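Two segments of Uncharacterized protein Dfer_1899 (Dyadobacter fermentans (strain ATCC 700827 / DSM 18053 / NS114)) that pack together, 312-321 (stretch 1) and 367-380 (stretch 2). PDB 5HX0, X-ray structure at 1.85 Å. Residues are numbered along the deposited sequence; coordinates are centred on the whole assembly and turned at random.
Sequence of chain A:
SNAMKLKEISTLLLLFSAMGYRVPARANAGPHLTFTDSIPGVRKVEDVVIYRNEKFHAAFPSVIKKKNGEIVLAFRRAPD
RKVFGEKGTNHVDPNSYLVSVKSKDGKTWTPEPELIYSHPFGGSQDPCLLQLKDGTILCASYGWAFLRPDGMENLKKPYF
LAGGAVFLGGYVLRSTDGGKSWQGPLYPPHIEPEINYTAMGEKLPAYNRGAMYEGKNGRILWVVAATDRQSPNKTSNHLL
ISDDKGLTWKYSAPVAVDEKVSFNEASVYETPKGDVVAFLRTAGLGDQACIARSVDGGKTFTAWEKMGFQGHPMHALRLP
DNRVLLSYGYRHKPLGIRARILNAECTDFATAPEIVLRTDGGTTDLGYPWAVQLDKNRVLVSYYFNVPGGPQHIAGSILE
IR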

# COMPACT_ATOMS: atom_id res chain seq x y z
N HIS A 312 5.65 -6.48 -28.87
CA HIS A 312 4.88 -5.57 -28.04
C HIS A 312 5.35 -5.66 -26.58
O HIS A 312 5.96 -6.63 -26.18
CB HIS A 312 3.38 -5.89 -28.10
CG HIS A 312 2.99 -7.11 -27.32
ND1 HIS A 312 2.67 -8.30 -27.94
CD2 HIS A 312 2.86 -7.32 -25.99
CE1 HIS A 312 2.35 -9.19 -27.01
NE2 HIS A 312 2.46 -8.63 -25.82
N PRO A 313 5.06 -4.63 -25.78
CA PRO A 313 4.73 -3.30 -26.28
C PRO A 313 6.05 -2.64 -26.70
O PRO A 313 7.10 -3.25 -26.53
CB PRO A 313 4.11 -2.61 -25.05
CG PRO A 313 4.89 -3.22 -23.89
CD PRO A 313 5.21 -4.66 -24.32
N MSE A 314 5.99 -1.42 -27.22
CA MSE A 314 7.16 -0.74 -27.75
C MSE A 314 7.57 0.42 -26.85
O MSE A 314 6.72 1.03 -26.20
CB MSE A 314 6.89 -0.22 -29.18
CG MSE A 314 7.37 -1.17 -30.32
SE MSE A 314 6.38 -2.83 -30.35
CE MSE A 314 4.54 -2.22 -30.56
N HIS A 315 8.88 0.71 -26.81
CA HIS A 315 9.44 1.87 -26.13
C HIS A 315 10.49 2.50 -27.04
O HIS A 315 11.29 1.78 -27.64
CB HIS A 315 10.11 1.49 -24.77
CG HIS A 315 10.72 2.67 -24.09
ND1 HIS A 315 12.07 2.98 -24.20
CD2 HIS A 315 10.17 3.66 -23.35
CE1 HIS A 315 12.31 4.10 -23.53
NE2 HIS A 315 11.18 4.55 -23.03
N ALA A 316 10.50 3.83 -27.13
CA ALA A 316 11.46 4.53 -27.98
C ALA A 316 12.33 5.46 -27.15
O ALA A 316 11.82 6.22 -26.33
CB ALA A 316 10.77 5.34 -29.08
N LEU A 317 13.65 5.40 -27.39
CA LEU A 317 14.64 6.24 -26.72
C LEU A 317 15.50 6.94 -27.76
O LEU A 317 16.06 6.28 -28.64
CB LEU A 317 15.53 5.38 -25.81
CG LEU A 317 16.74 6.11 -25.20
CD1 LEU A 317 16.27 7.13 -24.18
CD2 LEU A 317 17.71 5.11 -24.56
N ARG A 318 15.63 8.26 -27.66
CA ARG A 318 16.51 9.00 -28.55
C ARG A 318 17.95 8.78 -28.09
O ARG A 318 18.27 9.05 -26.93
CB ARG A 318 16.18 10.49 -28.55
CG ARG A 318 17.02 11.30 -29.54
CD ARG A 318 16.72 12.81 -29.43
NE ARG A 318 15.39 13.12 -29.95
CZ ARG A 318 14.95 14.34 -30.22
NH1 ARG A 318 15.73 15.39 -29.99
NH2 ARG A 318 13.72 14.51 -30.71
N LEU A 319 18.81 8.28 -28.97
CA LEU A 319 20.22 8.05 -28.67
C LEU A 319 21.03 9.33 -28.86
O LEU A 319 20.55 10.31 -29.42
CB LEU A 319 20.75 6.93 -29.56
CG LEU A 319 20.07 5.58 -29.34
CD1 LEU A 319 20.49 4.62 -30.45
CD2 LEU A 319 20.50 5.02 -27.99
N PRO A 320 22.28 9.37 -28.40
CA PRO A 320 23.04 10.63 -28.48
C PRO A 320 23.26 11.13 -29.90
O PRO A 320 23.53 12.32 -30.06
CB PRO A 320 24.36 10.28 -27.78
CG PRO A 320 23.94 9.21 -26.79
CD PRO A 320 22.99 8.36 -27.60
N ASP A 321 23.16 10.29 -30.93
CA ASP A 321 23.32 10.74 -32.30
C ASP A 321 21.99 10.95 -33.00
O ASP A 321 21.95 11.08 -34.22
CB ASP A 321 24.19 9.75 -33.08
CG ASP A 321 23.55 8.37 -33.23
OD1 ASP A 321 22.43 8.16 -32.70
OD2 ASP A 321 24.18 7.49 -33.85
N GLY A 367 8.70 -9.31 -20.66
CA GLY A 367 8.75 -8.27 -21.66
C GLY A 367 8.62 -6.86 -21.13
O GLY A 367 9.22 -6.50 -20.11
N TYR A 368 7.82 -6.04 -21.82
CA TYR A 368 7.64 -4.63 -21.47
C TYR A 368 8.98 -3.90 -21.27
O TYR A 368 9.20 -3.30 -20.22
CB TYR A 368 6.78 -4.50 -20.22
CG TYR A 368 5.30 -4.75 -20.44
CD1 TYR A 368 4.83 -5.97 -20.95
CD2 TYR A 368 4.36 -3.76 -20.17
CE1 TYR A 368 3.47 -6.20 -21.16
CE2 TYR A 368 3.01 -3.97 -20.38
CZ TYR A 368 2.57 -5.19 -20.88
OH TYR A 368 1.22 -5.38 -21.07
N PRO A 369 9.87 -3.93 -22.25
CA PRO A 369 11.16 -3.26 -22.06
C PRO A 369 11.04 -1.74 -22.03
O PRO A 369 10.12 -1.14 -22.58
CB PRO A 369 12.01 -3.74 -23.26
CG PRO A 369 10.98 -4.00 -24.33
CD PRO A 369 9.78 -4.56 -23.58
N TRP A 370 12.03 -1.13 -21.38
CA TRP A 370 12.10 0.31 -21.22
C TRP A 370 13.58 0.67 -21.10
O TRP A 370 14.26 0.15 -20.21
CB TRP A 370 11.31 0.76 -19.97
CG TRP A 370 10.96 2.22 -19.93
CD1 TRP A 370 11.83 3.28 -19.83
CD2 TRP A 370 9.65 2.78 -19.99
NE1 TRP A 370 11.12 4.48 -19.81
CE2 TRP A 370 9.78 4.19 -19.91
CE3 TRP A 370 8.37 2.22 -20.08
CZ2 TRP A 370 8.66 5.04 -19.90
CZ3 TRP A 370 7.28 3.07 -20.09
CH2 TRP A 370 7.43 4.46 -20.00
N ALA A 371 14.08 1.52 -21.99
CA ALA A 371 15.51 1.80 -22.05
C ALA A 371 15.84 3.16 -21.46
O ALA A 371 15.01 4.08 -21.46
CB ALA A 371 16.02 1.73 -23.49
N VAL A 372 17.06 3.29 -20.96
CA VAL A 372 17.57 4.55 -20.44
C VAL A 372 19.04 4.68 -20.82
O VAL A 372 19.78 3.69 -20.85
CB VAL A 372 17.37 4.64 -18.90
CG1 VAL A 372 18.12 3.53 -18.21
CG2 VAL A 372 17.83 6.01 -18.39
N GLN A 373 19.46 5.90 -21.13
CA GLN A 373 20.86 6.15 -21.48
C GLN A 373 21.68 6.14 -20.20
O GLN A 373 21.38 6.90 -19.27
CB GLN A 373 21.00 7.48 -22.21
CG GLN A 373 22.32 7.67 -22.94
CD GLN A 373 22.35 6.92 -24.25
OE1 GLN A 373 21.36 6.90 -24.99
NE2 GLN A 373 23.47 6.26 -24.54
N LEU A 374 22.70 5.29 -20.14
CA LEU A 374 23.60 5.28 -18.98
C LEU A 374 24.68 6.36 -19.09
O LEU A 374 24.94 7.10 -18.14
CB LEU A 374 24.23 3.90 -18.82
CG LEU A 374 23.25 2.79 -18.46
CD1 LEU A 374 23.97 1.43 -18.31
CD2 LEU A 374 22.46 3.15 -17.21
N ASP A 375 25.33 6.42 -20.24
CA ASP A 375 26.29 7.46 -20.57
C ASP A 375 26.35 7.55 -22.09
O ASP A 375 25.53 6.94 -22.79
CB ASP A 375 27.66 7.19 -19.94
CG ASP A 375 28.29 5.89 -20.39
OD1 ASP A 375 28.08 5.45 -21.55
OD2 ASP A 375 29.03 5.31 -19.58
N LYS A 376 27.33 8.29 -22.61
CA LYS A 376 27.37 8.56 -24.05
C LYS A 376 27.36 7.28 -24.88
O LYS A 376 26.80 7.26 -25.97
CB LYS A 376 28.60 9.41 -24.40
N ASN A 377 27.97 6.21 -24.38
CA ASN A 377 28.10 5.02 -25.22
C ASN A 377 27.33 3.79 -24.74
O ASN A 377 27.43 2.74 -25.38
CB ASN A 377 29.58 4.67 -25.39
CG ASN A 377 30.26 5.60 -26.38
OD1 ASN A 377 31.20 6.32 -26.04
ND2 ASN A 377 29.77 5.60 -27.62
N ARG A 378 26.56 3.89 -23.66
CA ARG A 378 25.88 2.71 -23.14
C ARG A 378 24.43 3.01 -22.79
O ARG A 378 24.11 4.09 -22.28
CB ARG A 378 26.61 2.15 -21.92
CG ARG A 378 27.90 1.46 -22.33
CD ARG A 378 28.56 0.80 -21.18
NE ARG A 378 29.69 -0.01 -21.60
CZ ARG A 378 30.26 -0.94 -20.84
NH1 ARG A 378 29.78 -1.17 -19.62
NH2 ARG A 378 31.29 -1.64 -21.30
N VAL A 379 23.58 2.02 -23.07
CA VAL A 379 22.15 2.05 -22.80
C VAL A 379 21.78 0.84 -21.96
O VAL A 379 22.23 -0.28 -22.25
CB VAL A 379 21.34 2.04 -24.11
CG1 VAL A 379 19.86 1.84 -23.84
CG2 VAL A 379 21.56 3.33 -24.91
N LEU A 380 20.92 1.03 -20.96
CA LEU A 380 20.30 -0.08 -20.25
C LEU A 380 18.91 -0.31 -20.82
O LEU A 380 18.08 0.60 -20.82
CB LEU A 380 20.21 0.21 -18.75
CG LEU A 380 19.33 -0.75 -17.95
CD1 LEU A 380 19.98 -2.12 -17.91
CD2 LEU A 380 19.08 -0.21 -16.55
O HOH W 1 6.27 -7.68 -23.71
O HOH W 2 8.18 -1.61 -24.59
O HOH W 3 20.12 9.17 -25.10

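The strand through His-315 and Leu-317 and the strand that begins at Gly-367 run nearly parallel, 6° apart, yet no clear direct hydrogen bond joins them; side-chain packing and three bridging waters hold them together. At Gly-367, phi and psi of 108° and -136° would jam a CB against the preceding carbonyl, so glycine fits here. Tyr-368 follows, its N donating at 2.9 Å to water 1, which in turn donates to His-312 O at 2.7 Å. Its CA-to-CB bond points away, but the ring returns to offer a face to Pro-313, whose CG lies 3.8 Å from the ring centroid, 12° off the normal. A flat aromatic face suits the polarised C-H groups of proline. Pro-369 lacks an amide hydrogen but keeps its carbonyl: water 2 donates to Pro-369 O at 2.8 Å and, more weakly, to Pro-313 O, also at 2.8 Å.

Trp-370 meets His-315, the residue most covered by the other stretch. The histidine ring and the indole five-membered ring lie obliquely, centroids 3.8 Å apart and planes at 32°. His-315 NE2 and Trp-370 NE1 approach to 3.2 Å, but at a poor angle for a hydrogen bond, so this contact is one of ring against ring. Ala-371 presents only a methyl, its CB 3.9 Å from Leu-317 CD2. Val-372 points away, and its backbone pairs with Leu-380 through two 2.9 Å hydrogen bonds, Val-372 N to Leu-380 O and Leu-380 N to Val-372 O.

Gln-373 combines reach with an amide that can both donate and accept: NE2 donates to Asp-375 O at 2.8 Å, while OE1 accepts from water 3 at 2.6 Å, the same water donating to Arg-318 O at 2.6 Å. The type I turn from Asp-375 to Arg-378 brings Lys-376 O within 3.6 Å of Pro-320 CG. Beyond it, branched, buried Val-379 completes the apolar patch, with CG1 4.0 Å from Leu-317 CD2 and CG2 3.7 Å from Leu-319 CD2.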